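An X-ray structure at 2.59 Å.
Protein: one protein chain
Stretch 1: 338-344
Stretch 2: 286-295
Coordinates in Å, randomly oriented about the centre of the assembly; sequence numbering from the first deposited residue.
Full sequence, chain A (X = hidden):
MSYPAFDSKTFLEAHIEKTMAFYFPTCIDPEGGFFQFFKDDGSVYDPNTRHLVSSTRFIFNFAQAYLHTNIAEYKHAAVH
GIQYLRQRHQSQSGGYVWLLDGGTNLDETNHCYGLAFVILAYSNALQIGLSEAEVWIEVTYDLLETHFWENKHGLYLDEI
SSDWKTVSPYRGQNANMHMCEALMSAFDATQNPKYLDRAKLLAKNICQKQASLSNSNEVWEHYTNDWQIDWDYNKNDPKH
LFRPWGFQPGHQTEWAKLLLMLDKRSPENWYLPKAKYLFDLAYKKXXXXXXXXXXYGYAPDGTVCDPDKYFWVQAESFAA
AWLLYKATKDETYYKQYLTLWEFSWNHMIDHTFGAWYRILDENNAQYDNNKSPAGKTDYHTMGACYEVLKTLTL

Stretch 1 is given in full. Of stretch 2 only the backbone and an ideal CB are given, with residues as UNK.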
# COMPACT_ATOMS: atom_id res chain seq x y z
N LEU A 338 18.94 6.55 4.30
CA LEU A 338 19.18 7.96 4.65
C LEU A 338 18.96 8.87 3.44
O LEU A 338 18.47 9.98 3.60
CB LEU A 338 20.58 8.17 5.21
CG LEU A 338 20.75 7.52 6.59
CD1 LEU A 338 22.12 7.79 7.14
CD2 LEU A 338 19.64 7.95 7.56
N THR A 339 19.36 8.44 2.25
CA THR A 339 19.13 9.29 1.07
C THR A 339 17.64 9.47 0.80
O THR A 339 17.18 10.57 0.47
CB THR A 339 19.83 8.73 -0.19
OG1 THR A 339 19.40 7.38 -0.40
CG2 THR A 339 21.33 8.76 0.00
N LEU A 340 16.87 8.40 0.94
CA LEU A 340 15.44 8.46 0.68
C LEU A 340 14.73 9.34 1.70
O LEU A 340 13.89 10.17 1.35
CB LEU A 340 14.85 7.05 0.66
CG LEU A 340 15.30 6.27 -0.58
CD1 LEU A 340 15.14 4.77 -0.36
CD2 LEU A 340 14.48 6.73 -1.78
N TRP A 341 15.10 9.18 2.97
CA TRP A 341 14.56 10.07 3.99
C TRP A 341 15.00 11.54 3.77
O TRP A 341 14.21 12.45 3.99
CB TRP A 341 14.97 9.61 5.39
CG TRP A 341 13.96 8.72 6.03
CD1 TRP A 341 14.07 7.38 6.25
CD2 TRP A 341 12.65 9.10 6.52
NE1 TRP A 341 12.92 6.90 6.85
CE2 TRP A 341 12.04 7.94 7.03
CE3 TRP A 341 11.94 10.32 6.58
CZ2 TRP A 341 10.76 7.94 7.59
CZ3 TRP A 341 10.65 10.32 7.14
CH2 TRP A 341 10.08 9.14 7.64
N GLU A 342 16.24 11.77 3.36
CA GLU A 342 16.70 13.14 3.14
C GLU A 342 15.87 13.79 2.05
O GLU A 342 15.30 14.87 2.26
CB GLU A 342 18.18 13.19 2.81
CG GLU A 342 19.04 13.04 4.06
CD GLU A 342 20.51 12.72 3.76
OE1 GLU A 342 20.94 12.81 2.58
OE2 GLU A 342 21.23 12.35 4.72
N PHE A 343 15.75 13.12 0.91
CA PHE A 343 14.93 13.66 -0.16
C PHE A 343 13.50 13.93 0.34
O PHE A 343 12.93 14.99 0.04
CB PHE A 343 14.86 12.69 -1.35
CG PHE A 343 13.83 13.08 -2.37
CD1 PHE A 343 14.10 14.05 -3.31
CD2 PHE A 343 12.57 12.51 -2.36
CE1 PHE A 343 13.15 14.42 -4.25
CE2 PHE A 343 11.62 12.87 -3.29
CZ PHE A 343 11.92 13.83 -4.24
N SER A 344 12.95 12.98 1.09
CA SER A 344 11.59 13.10 1.60
C SER A 344 11.37 14.30 2.55
O SER A 344 10.38 15.04 2.44
CB SER A 344 11.20 11.81 2.31
OG SER A 344 11.13 10.74 1.39
N UNK A 286 16.20 4.26 -10.97
CA UNK A 286 15.19 5.30 -10.81
C UNK A 286 15.64 6.49 -9.95
O UNK A 286 14.97 7.53 -9.90
CB UNK A 286 13.93 4.68 -10.20
N UNK A 287 16.81 6.36 -9.33
CA UNK A 287 17.26 7.44 -8.47
C UNK A 287 17.75 8.60 -9.31
O UNK A 287 18.55 8.44 -10.24
CB UNK A 287 18.36 6.96 -7.52
N UNK A 288 17.19 9.76 -9.02
CA UNK A 288 17.54 10.99 -9.70
C UNK A 288 18.81 11.55 -9.04
O UNK A 288 18.74 12.21 -8.00
CB UNK A 288 16.39 12.00 -9.65
N UNK A 289 19.95 11.31 -9.68
CA UNK A 289 21.27 11.63 -9.11
C UNK A 289 21.59 13.11 -8.98
O UNK A 289 22.54 13.48 -8.29
CB UNK A 289 22.36 10.98 -9.97
N UNK A 290 20.82 13.96 -9.66
CA UNK A 290 21.04 15.41 -9.59
C UNK A 290 20.15 16.11 -8.56
O UNK A 290 20.63 16.88 -7.73
CB UNK A 290 20.80 16.03 -10.97
N UNK A 291 18.86 15.80 -8.58
CA UNK A 291 17.91 16.48 -7.71
C UNK A 291 17.34 15.60 -6.60
O UNK A 291 16.61 16.10 -5.71
CB UNK A 291 16.76 17.03 -8.55
N UNK A 292 17.63 14.29 -6.66
CA UNK A 292 17.18 13.35 -5.64
C UNK A 292 15.86 12.63 -5.88
O UNK A 292 15.08 13.04 -6.74
CB UNK A 292 17.07 14.10 -4.31
N UNK A 293 15.63 11.55 -5.14
CA UNK A 293 14.36 10.85 -5.15
C UNK A 293 14.21 9.86 -6.30
O UNK A 293 14.91 9.96 -7.30
CB UNK A 293 13.22 11.87 -5.21
N UNK A 294 13.27 8.93 -6.18
CA UNK A 294 13.01 7.99 -7.26
C UNK A 294 11.93 8.47 -8.20
O UNK A 294 10.84 8.91 -7.80
CB UNK A 294 12.62 6.63 -6.69
N UNK A 295 12.27 8.40 -9.48
CA UNK A 295 11.33 8.60 -10.56
C UNK A 295 10.23 7.56 -10.54
O UNK A 295 10.37 6.51 -9.91
CB UNK A 295 12.06 8.57 -11.91

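Stretch 1 is a helical segment that offers the second stretch a mostly apolar surface: Thr339, Leu340 and Phe343 lie along the side it meets, and the Phe343 ring reaches furthest out. Position 286 has phi/psi of -110/-8° and an ideal CB with nothing of the helix within 5.5 Å, so stretch 1 sets no demand and many residues would fit. It is Ala286, whose carbonyl O accepts a 2.9 Å hydrogen bond from the backbone N of position 295.

At position 287 the chain leaves helical angles (-75/127°). CA-to-CB points sideways and its ideal CB touches nothing, yet Thr339, Leu340 and Phe343 lie beyond it across open space. A small residue would leave that space unfilled from here; a long apolar or aromatic one could cross it. The residue is Trp287, with chi1 in t (-179°), which carries the indole to the helix. CZ3 meets Leu340 CD2 at 3.5 Å, near the ring plane, while CH2 lies 3.6 Å from Thr339 O and 4.2 Å from Phe343 CB. Thr339 OG1 sits over one face of the indole. No hydrogen bond links the two stretches, so the contact rests on packing.

Positions 288, 289 and 290 are out of reach of the helix, and their outlook favours no particular side chain. At 288, however, the backbone N bonds to the carbonyl O of 293 and the backbone O accepts from the N of 292, a tight turn that a side-chain acceptor could reinforce; Asp, Asn, Ser or Thr would suit. It is Asp288, whose OD1 accepts from the backbone N of 290 at 3.3 Å and, weakly, from that of 291, also at 3.3 Å. Polar residues would suit 289 and 290 equally well; they are Thr289 and Lys290, joined by a 2.6 Å hydrogen bond from Lys290 NZ to Thr289 OG1.

Position 291 points sideways, and many side chains could extend from it. The end of Lys291 leads away from the helix; its backbone O lies 4.0 Å from Phe343 CD1, near the plane of that ring.

Position 292 has phi/psi of 93/163°, where a CB would jam against the preceding carbonyl O; the ideal CB also lies a tight 3.1 Å from Phe343 CD1. Glycine is called for, and Gly292 brings its C to 3.4 Å from Phe343 CD1.

Position 293 also has positive phi (83°), and its ideal CB would clash with Phe343 CZ at 2.5 Å. Again glycine fits: the CA of Gly293 lies 3.5 Å from the Phe343 ring centroid, 8° off the normal, in a CH-pi contact over the face.

At 294 the ideal CB, directed sideways, is 5.2 Å from Leu340 CD2, a gap suited to Leu, Ile or Met. Leu294, with chi1 in m, brings CD1 to 3.8 Å from Leu340 CD2.

Position 295 is out of reach and permissive. His295 turns back within its own stretch, its NE2 donating a weak 3.1 Å hydrogen bond to Asp288 OD2.

Stretch 2 286-295: AWDTKKGGLH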
# COMPACT_ATOMS: atom_id res chain seq x y z
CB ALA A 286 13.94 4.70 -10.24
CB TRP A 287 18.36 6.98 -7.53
CG TRP A 287 18.81 8.06 -6.62
CD1 TRP A 287 19.91 8.85 -6.77
CD2 TRP A 287 18.17 8.50 -5.42
NE1 TRP A 287 20.01 9.73 -5.72
CE2 TRP A 287 18.94 9.55 -4.88
CE3 TRP A 287 17.00 8.11 -4.75
CZ2 TRP A 287 18.59 10.21 -3.70
CZ3 TRP A 287 16.66 8.77 -3.58
CH2 TRP A 287 17.45 9.80 -3.06
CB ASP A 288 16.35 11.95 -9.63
CG ASP A 288 16.58 13.25 -10.36
OD1 ASP A 288 17.75 13.55 -10.72
OD2 ASP A 288 15.57 13.95 -10.62
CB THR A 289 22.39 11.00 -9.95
OG1 THR A 289 22.16 11.27 -11.34
CG2 THR A 289 22.45 9.50 -9.71
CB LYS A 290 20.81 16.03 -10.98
CG LYS A 290 21.90 15.69 -12.01
CD LYS A 290 23.23 15.28 -11.35
CE LYS A 290 24.12 14.45 -12.29
NZ LYS A 290 23.57 13.08 -12.57
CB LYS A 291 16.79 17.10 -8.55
CG LYS A 291 17.31 18.17 -9.54
CD LYS A 291 16.18 18.80 -10.34
CE LYS A 291 16.51 20.24 -10.72
NZ LYS A 291 16.95 21.05 -9.53
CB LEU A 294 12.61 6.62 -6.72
CG LEU A 294 13.61 5.94 -5.79
CD1 LEU A 294 12.85 5.14 -4.78
CD2 LEU A 294 14.60 5.07 -6.60
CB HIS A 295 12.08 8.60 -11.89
CG HIS A 295 13.05 9.72 -12.02
ND1 HIS A 295 14.28 9.58 -12.61
CD2 HIS A 295 12.96 11.02 -11.64
CE1 HIS A 295 14.92 10.74 -12.57
NE2 HIS A 295 14.14 11.63 -11.99
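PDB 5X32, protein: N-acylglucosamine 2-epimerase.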